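Local coordinates for protein platelet aggregation factor Sm-hPAF (Streptococcus mitis, PDB 4GWI) that binds fucosylated Lewis glycans through this F-type lectin domain, part of a toxin that probably forms pores in cholesterol-containing host membranes, at residues G26-A29 with T30-V33; D38-Y41 with G42-S45. The protein carries 2 engineered substitutions. All coordinates share one frame; numbering follows the deposited sequence.

Interaction 1. Residues G26-A29 with T30-V33. Unlike the reference sequence in segment 30-33: Thr-30 (reference Ala). With CA (calcium ion), chain F.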
loop_
_atom_site.group_PDB
_atom_site.type_symbol
_atom_site.label_atom_id
_atom_site.label_comp_id
_atom_site.label_asym_id
_atom_site.label_seq_id
_atom_site.Cartn_x
_atom_site.Cartn_y
_atom_site.Cartn_z
ATOM N N GLY A 26 -12.504 -12.740 -1.161
ATOM C CA GLY A 26 -11.932 -12.779 -2.541
ATOM C C GLY A 26 -10.953 -11.631 -2.787
ATOM O O GLY A 26 -10.606 -11.442 -3.980
ATOM N N GLY A 27 -10.508 -10.845 -1.782
ATOM C CA GLY A 27 -9.778 -9.549 -2.076
ATOM C C GLY A 27 -8.259 -9.782 -2.254
ATOM O O GLY A 27 -7.428 -9.358 -1.455
ATOM N N ALA A 28 -7.926 -10.449 -3.361
ATOM C CA ALA A 28 -6.562 -10.802 -3.658
ATOM C C ALA A 28 -5.596 -9.610 -3.611
ATOM O O ALA A 28 -5.914 -8.493 -4.046
ATOM C CB ALA A 28 -6.536 -11.327 -5.112
ATOM N N ALA A 29 -4.409 -9.878 -3.038
ATOM C CA ALA A 29 -3.417 -8.825 -2.849
ATOM C C ALA A 29 -3.017 -8.165 -4.178
ATOM O O ALA A 29 -2.720 -6.973 -4.179
ATOM C CB ALA A 29 -2.115 -9.424 -2.238
ATOM N N THR A 30 -3.110 -8.930 -5.255
ATOM C CA THR A 30 -2.696 -8.360 -6.574
ATOM C C THR A 30 -3.711 -7.311 -7.046
ATOM O O THR A 30 -3.357 -6.518 -7.930
ATOM C CB THR A 30 -2.542 -9.432 -7.630
ATOM O OG1 THR A 30 -3.682 -10.309 -7.606
ATOM C CG2 THR A 30 -1.367 -10.272 -7.347
ATOM N N ARG A 31 -4.868 -7.188 -6.385
ATOM C CA ARG A 31 -5.794 -6.079 -6.811
ATOM C C ARG A 31 -5.266 -4.708 -6.543
ATOM O O ARG A 31 -5.741 -3.684 -7.099
ATOM C CB ARG A 31 -7.126 -6.268 -6.103
ATOM C CG ARG A 31 -7.858 -7.500 -6.630
ATOM C CD ARG A 31 -9.116 -7.686 -5.771
ATOM N NE ARG A 31 -9.842 -8.877 -6.334
ATOM C CZ ARG A 31 -11.105 -9.153 -5.953
ATOM N NH1 ARG A 31 -11.766 -10.201 -6.559
ATOM N NH2 ARG A 31 -11.732 -8.444 -4.989
ATOM N N ALA A 32 -4.252 -4.546 -5.648
ATOM C CA ALA A 32 -3.730 -3.205 -5.397
ATOM C C ALA A 32 -2.598 -2.825 -6.359
ATOM O O ALA A 32 -2.135 -1.701 -6.296
ATOM C CB ALA A 32 -3.189 -3.118 -3.884
ATOM N N VAL A 33 -2.240 -3.772 -7.239
ATOM C CA VAL A 33 -1.236 -3.418 -8.280
ATOM C C VAL A 33 -1.732 -3.804 -9.691
ATOM O O VAL A 33 -0.949 -4.028 -10.629
ATOM C CB VAL A 33 0.181 -4.047 -7.982
ATOM C CG1 VAL A 33 0.745 -3.339 -6.719
ATOM C CG2 VAL A 33 0.067 -5.570 -7.855
HETATM CA CA CA F . -6.781 -1.868 -7.912
#

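Interaction 2. Residues D38-Y41 with G42-S45. With CA (calcium ion), chain F; MG (magnesium ion), chain C.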
loop_
_atom_site.group_PDB
_atom_site.type_symbol
_atom_site.label_atom_id
_atom_site.label_comp_id
_atom_site.label_asym_id
_atom_site.label_seq_id
_atom_site.Cartn_x
_atom_site.Cartn_y
_atom_site.Cartn_z
ATOM N N ASP A 38 -10.102 2.153 -9.023
ATOM C CA ASP A 38 -11.541 2.104 -8.614
ATOM C C ASP A 38 -11.702 1.592 -7.204
ATOM O O ASP A 38 -11.260 0.473 -6.913
ATOM C CB ASP A 38 -12.308 1.198 -9.621
ATOM C CG ASP A 38 -13.805 1.311 -9.462
ATOM O OD1 ASP A 38 -14.498 1.092 -10.515
ATOM O OD2 ASP A 38 -14.326 1.537 -8.373
ATOM N N SER A 39 -12.286 2.438 -6.341
ATOM C CA SER A 39 -12.324 2.135 -4.938
ATOM C C SER A 39 -13.538 1.388 -4.410
ATOM O O SER A 39 -13.686 1.142 -3.203
ATOM C CB SER A 39 -12.088 3.424 -4.170
ATOM O OG SER A 39 -13.258 4.254 -4.336
ATOM N N ASP A 40 -14.417 1.008 -5.353
ATOM C CA ASP A 40 -15.640 0.317 -4.930
ATOM C C ASP A 40 -15.346 -1.172 -4.905
ATOM O O ASP A 40 -15.015 -1.794 -5.914
ATOM C CB ASP A 40 -16.739 0.588 -6.002
ATOM C CG ASP A 40 -18.111 0.006 -5.605
ATOM O OD1 ASP A 40 -19.173 0.740 -5.929
ATOM O OD2 ASP A 40 -18.191 -1.054 -5.038
ATOM N N TYR A 41 -15.484 -1.767 -3.697
ATOM C CA TYR A 41 -15.122 -3.197 -3.528
ATOM C C TYR A 41 -15.833 -4.107 -4.531
ATOM O O TYR A 41 -15.338 -5.096 -4.978
ATOM C CB TYR A 41 -15.467 -3.651 -2.068
ATOM C CG TYR A 41 -14.773 -4.962 -1.782
ATOM C CD1 TYR A 41 -15.370 -6.181 -1.926
ATOM C CD2 TYR A 41 -13.439 -4.928 -1.406
ATOM C CE1 TYR A 41 -14.676 -7.403 -1.717
ATOM C CE2 TYR A 41 -12.690 -6.096 -1.232
ATOM C CZ TYR A 41 -13.294 -7.324 -1.389
ATOM O OH TYR A 41 -12.593 -8.488 -1.220
ATOM N N GLY A 42 -17.086 -3.701 -4.861
ATOM C CA GLY A 42 -17.910 -4.533 -5.787
ATOM C C GLY A 42 -17.404 -4.540 -7.229
ATOM O O GLY A 42 -17.885 -5.376 -8.057
ATOM N N HIS A 43 -16.459 -3.636 -7.572
ATOM C CA HIS A 43 -15.837 -3.618 -8.874
ATOM C C HIS A 43 -14.516 -4.429 -8.980
ATOM O O HIS A 43 -13.847 -4.468 -10.017
ATOM C CB HIS A 43 -15.618 -2.182 -9.312
ATOM C CG HIS A 43 -16.892 -1.379 -9.374
ATOM N ND1 HIS A 43 -16.829 -0.052 -9.609
ATOM C CD2 HIS A 43 -18.222 -1.732 -9.288
ATOM C CE1 HIS A 43 -18.120 0.478 -9.576
ATOM N NE2 HIS A 43 -18.967 -0.567 -9.415
ATOM N N HIS A 44 -14.209 -5.127 -7.829
ATOM C CA HIS A 44 -13.176 -6.196 -7.835
ATOM C C HIS A 44 -11.735 -5.725 -7.898
ATOM O O HIS A 44 -10.891 -6.541 -8.274
ATOM C CB HIS A 44 -13.411 -7.247 -8.964
ATOM C CG HIS A 44 -14.806 -7.809 -8.962
ATOM N ND1 HIS A 44 -15.325 -8.392 -7.888
ATOM C CD2 HIS A 44 -15.751 -7.913 -9.995
ATOM C CE1 HIS A 44 -16.579 -8.874 -8.193
ATOM N NE2 HIS A 44 -16.834 -8.585 -9.471
ATOM N N SER A 45 -11.470 -4.461 -7.603
ATOM C CA SER A 45 -10.069 -3.989 -7.737
ATOM C C SER A 45 -9.556 -3.522 -6.359
ATOM O O SER A 45 -8.576 -2.752 -6.315
ATOM C CB SER A 45 -9.977 -2.858 -8.805
ATOM O OG SER A 45 -8.562 -2.739 -9.183
HETATM CA CA CA F . -6.781 -1.868 -7.912
HETATM MG MG MG C . -21.130 -0.473 -9.511
HETATM O O HOH W 1 -12.674 -1.930 -7.377
HETATM O O HOH W 2 -21.253 0.138 -7.566
HETATM O O HOH W 3 -14.763 -8.209 -5.029
HETATM O O HOH W 4 -21.115 -0.994 -11.565
HETATM O O HOH W 5 -21.295 -2.386 -8.989
HETATM O O HOH W 6 -20.996 1.517 -10.094
HETATM O O HOH W 7 -23.228 -0.296 -9.635
#

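Interaction 1. Residues G26-A29 with T30-V33
Gly-26 O rests over the middle of the Arg-31 guanidinium where the loop between strands 17-20 and 56-61 of this F-type lectin domain tightens into a 3-10 turn. The oxygen stands 3.0 Å above the guanidinium plane and 3.1 Å from Arg-31 CZ, so it meets the face of the group. From that position neither NH1 nor NH2 can direct a hydrogen at it, and the oxygen sits over the cationic face without forming a hydrogen bond. The arginine chain runs back over the preceding turn: CG lies anti to the carbonyl carbon (chi1 -69°) and the chain stays extended from there to NE, which takes it past Ala-28 O, 3.4 Å from Arg-31 CG.

Two backbone bonds set this path. Arg-31 N donates to Ala-28 O at 2.9 Å, and Ala-32 N follows with a longer bond of 3.2 Å to Ala-29 O; both join residues three apart, as a 3-10 turn requires. Ahead of them, Gly-27 is the centre of an inverse gamma turn in which Ala-28 N binds Gly-26 O at 2.9 Å, so the carbonyl oxygen over the guanidinium is also held by a backbone N-H. The side chain of Thr-30, where the chain departs from the reference sequence, touches only lightly, its OG1 3.9 Å from Ala-28 CB.

Further out, Trp-57 NE1 adds a second donor to Ala-29 O, and Gln-20 holds Gly-27 O, tying the turn to strands 56-61 and 17-20. Arg-31 NH2 makes a weak hydrogen bond to Val-46 O. The turn presents its carbonyl to a metal: Arg-31 O binds the calcium ion at 2.2 Å, in a seven-atom shell completed by Asp-34, Asn-36, Ser-45, Ala-139 and Glu-140.

Interaction 2. Residues D38-Y41 with G42-S45
Asp-40 O receives two donors, the backbone N of His-43 at 2.9 Å and a water that donates at 2.8 Å. The same water donates to Asp-38 O and accepts from Ser-45 N, stitching together the two limbs of this loop at the rim of the F-type lectin's glycan pocket. One residue on, His-44 N bonds to Tyr-41 O at 3.1 Å, so the chain turns back tightly between Asp-40 and His-44.

His-43 lies between two aspartates that meet it in different ways. Asp-38 comes to the ring edge: its OD1 accepts from His-43 ND1 at 2.8 Å through a syn-side approach, nearly in the ring plane, while the carboxylate itself stands almost perpendicular to the imidazole (86°). Asp-40 lies across a face instead. Its CB makes a CH-pi contact 3.8 Å from the ring centroid, and its carboxylate is tilted by 20° from the imidazole plane. With CG anti to the backbone N (chi1 -175°), that carboxylate reaches on to Gly-42, whose N bonds to OD2 at 2.9 Å.

Asp-38 is steadied in turn by an Asx turn, its OD2 accepting Asp-40 N on the anti side. Tyr-41 OH bonds to His-25 O, and Tyr-41 and Gly-42 each touch a fucose of the bound glycan.

His-43 NE2 binds a magnesium ion at 2.2 Å, with five waters completing its shell; one of them also donates to Asp-40 OD1. Because ND1 gives its hydrogen to a carboxylate while NE2 faces the metal, the ring uses its two nitrogens in opposite roles, and the negative charge of Asp-38 would be expected to polarise the imidazole and strengthen NE2 as a metal ligand.

How the interactions relate
Interactions 1 and 2 follow one another in the loop between strands 17-20 and 56-61, with centres about 10 Å apart, and they share the calcium ion: Arg-31 O from 30-33 and both Ser-45 O and OG from 42-45 enter its shell, with Arg-31 O 3.6 Å from Ser-45 OG. Their surfaces also pack directly, Gly-27 CA lying 3.1 Å from Tyr-41 OH and Arg-31 NE 3.2 Å from His-44 O. The glycan lies nearer to interaction 2, since Gly-42 comes within about 3 Å of a fucose by nearest approach whereas Gly-27 remains about 8 Å from one. Calcium thus joins the 3-10 turn to the segment that touches the sugar.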